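Local coordinates for protein endoglucanase (Clostridium thermocellum, PDB 2E4T) that hydrolyses beta-1,4-glucan chains as the family 44 glycoside hydrolase module, with endoglucanase and xyloglucanase activity, of a larger multidomain cellulase, at residues P22-I27 / G385-T390. Residues are numbered along the deposited sequence; the frame is centred on the assembly and turned at random. Where two conformers were deposited one is given.
Sequences PISPYI and GVYLAT
S24 and Y26 lean against Y387 and L388 where the TIM barrel of this family 44 glycoside hydrolase closes, its first strand (26-30) lying parallel to its last (388-391). The segment 22-27 also carries the chain from the beta-sandwich strand 8-22 into the barrel, through a type I turn from S24 to I27. The S24 hydroxyl, anti to its own backbone N (chi1 179°), reaches across to segment 385-390, and OG donates a short 2.6 Å hydrogen bond to Y387 O, in the carbonyl plane and on a lone pair. Beside this bond the two tyrosines run side by side in the same direction. They form an offset edge-to-face pair, the edge of Y26 toward the face of Y387, with planes at 80°; Y26 CD2 comes 3.8 Å from Y387 CE1. Y104 of strand 104-109, which is adjacent to neither of these two strands, meets the Y26 ring as well. The Y387 hydroxyl passes on to a hydrogen bond with E226 OE1, which fixes the far end of its ring.

Beyond the rings, L388 packs its CB 4.1 Å from Y26 CB. On the other side of the backbone I27 faces V386, and both touch F381 of helix 368-384, so this part of the contact faces the barrel's outer helical layer. With CG2 of I27 anti to the carbonyl carbon, that methyl is set close over the V386 carbonyl, 3.1 Å from V386 O. A water that accepts the S24 N-H lies 2.8 Å from V386 O and so bridges the backbones. Farther along, A389 N donates to Y26 O at 3.2 Å.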
loop_
_atom_site.group_PDB
_atom_site.type_symbol
_atom_site.label_atom_id
_atom_site.label_comp_id
_atom_site.label_asym_id
_atom_site.label_seq_id
_atom_site.Cartn_x
_atom_site.Cartn_y
_atom_site.Cartn_z
ATOM N N PRO A 22 13.397 -9.368 8.952
ATOM C CA PRO A 22 13.374 -9.044 7.527
ATOM C C PRO A 22 12.413 -7.859 7.261
ATOM O O PRO A 22 11.326 -7.784 7.840
ATOM C CB PRO A 22 12.864 -10.324 6.886
ATOM C CG PRO A 22 12.083 -11.022 7.935
ATOM C CD PRO A 22 12.804 -10.694 9.239
ATOM N N ILE A 23 12.829 -7.015 6.330
ATOM C CA ILE A 23 11.976 -5.961 5.768
ATOM C C ILE A 23 11.396 -6.519 4.465
ATOM O O ILE A 23 12.123 -6.918 3.561
ATOM C CB ILE A 23 12.788 -4.694 5.462
ATOM C CG1 ILE A 23 13.331 -4.116 6.770
ATOM C CG2 ILE A 23 11.918 -3.675 4.709
ATOM C CD1 ILE A 23 14.331 -2.968 6.568
ATOM N N SER A 24 10.059 -6.573 4.388
ATOM C CA SER A 24 9.479 -7.122 3.166
ATOM C C SER A 24 9.861 -6.241 1.969
ATOM O O SER A 24 9.722 -5.019 2.028
ATOM C CB SER A 24 7.957 -7.158 3.281
ATOM O OG SER A 24 7.474 -7.679 2.055
ATOM N N PRO A 25 10.258 -6.849 0.858
ATOM C CA PRO A 25 10.717 -6.055 -0.282
ATOM C C PRO A 25 9.625 -5.223 -0.926
ATOM O O PRO A 25 9.954 -4.321 -1.709
ATOM C CB PRO A 25 11.267 -7.094 -1.273
ATOM C CG PRO A 25 11.723 -8.280 -0.402
ATOM C CD PRO A 25 10.648 -8.280 0.721
ATOM N N TYR A 26 8.354 -5.551 -0.658
ATOM C CA TYR A 26 7.225 -5.045 -1.436
ATOM C C TYR A 26 6.561 -3.826 -0.809
ATOM O O TYR A 26 5.503 -3.387 -1.277
ATOM C CB TYR A 26 6.168 -6.159 -1.630
ATOM C CG TYR A 26 6.792 -7.462 -2.059
ATOM C CD1 TYR A 26 7.633 -7.530 -3.209
ATOM C CD2 TYR A 26 6.552 -8.632 -1.330
ATOM C CE1 TYR A 26 8.213 -8.741 -3.577
ATOM C CE2 TYR A 26 7.128 -9.834 -1.704
ATOM C CZ TYR A 26 7.946 -9.903 -2.827
ATOM O OH TYR A 26 8.518 -11.099 -3.190
ATOM N N ILE A 27 7.199 -3.213 0.228
ATOM C CA ILE A 27 6.628 -2.055 0.862
ATOM C C ILE A 27 6.811 -0.774 0.068
ATOM O O ILE A 27 6.184 0.248 0.392
ATOM C CB ILE A 27 7.148 -1.872 2.300
ATOM C CG1 ILE A 27 8.660 -1.711 2.330
ATOM C CG2 ILE A 27 6.649 -3.035 3.183
ATOM C CD1 ILE A 27 9.171 -1.280 3.688
ATOM N N GLY A 385 6.897 -4.442 10.120
ATOM C CA GLY A 385 6.504 -5.697 9.506
ATOM C C GLY A 385 5.382 -5.642 8.510
ATOM O O GLY A 385 4.796 -6.712 8.209
ATOM N N VAL A 386 5.103 -4.478 7.916
ATOM C CA VAL A 386 4.156 -4.446 6.811
ATOM C C VAL A 386 4.730 -5.218 5.634
ATOM O O VAL A 386 5.927 -5.181 5.359
ATOM C CB VAL A 386 3.849 -2.959 6.448
ATOM C CG1 VAL A 386 3.064 -2.816 5.196
ATOM C CG2 VAL A 386 3.158 -2.283 7.624
ATOM N N TYR A 387 3.843 -5.962 4.936
ATOM C CA TYR A 387 4.258 -6.822 3.835
ATOM C C TYR A 387 4.322 -6.115 2.474
ATOM O O TYR A 387 5.231 -6.352 1.662
ATOM C CB TYR A 387 3.251 -7.977 3.741
ATOM C CG TYR A 387 3.487 -8.919 2.604
ATOM C CD1 TYR A 387 4.654 -9.692 2.530
ATOM C CD2 TYR A 387 2.523 -9.080 1.608
ATOM C CE1 TYR A 387 4.851 -10.579 1.478
ATOM C CE2 TYR A 387 2.708 -10.013 0.575
ATOM C CZ TYR A 387 3.870 -10.772 0.539
ATOM O OH TYR A 387 4.100 -11.704 -0.445
ATOM N N LEU A 388 3.331 -5.273 2.194
ATOM C CA LEU A 388 3.236 -4.627 0.885
ATOM C C LEU A 388 2.596 -3.269 1.141
ATOM O O LEU A 388 1.698 -3.141 1.983
ATOM C CB LEU A 388 2.425 -5.492 -0.096
ATOM C CG LEU A 388 2.208 -4.912 -1.497
ATOM C CD1 LEU A 388 2.167 -6.017 -2.538
ATOM C CD2 LEU A 388 0.934 -4.072 -1.599
ATOM N N ALA A 389 3.033 -2.249 0.369
ATOM C CA ALA A 389 2.361 -0.951 0.442
ATOM C C ALA A 389 2.497 -0.311 -0.926
ATOM O O ALA A 389 3.503 -0.458 -1.613
ATOM C CB ALA A 389 2.944 -0.084 1.561
ATOM N N THR A 390 1.436 0.444 -1.273
ATOM C CA THR A 390 1.379 1.111 -2.569
ATOM C C THR A 390 0.791 2.520 -2.398
ATOM O O THR A 390 -0.398 2.676 -2.082
ATOM C CB THR A 390 0.590 0.239 -3.632
ATOM O OG1 THR A 390 -0.578 -0.322 -3.050
ATOM C CG2 THR A 390 1.429 -0.909 -4.126
HETATM O O HOH W 1 8.471 -5.336 6.472
#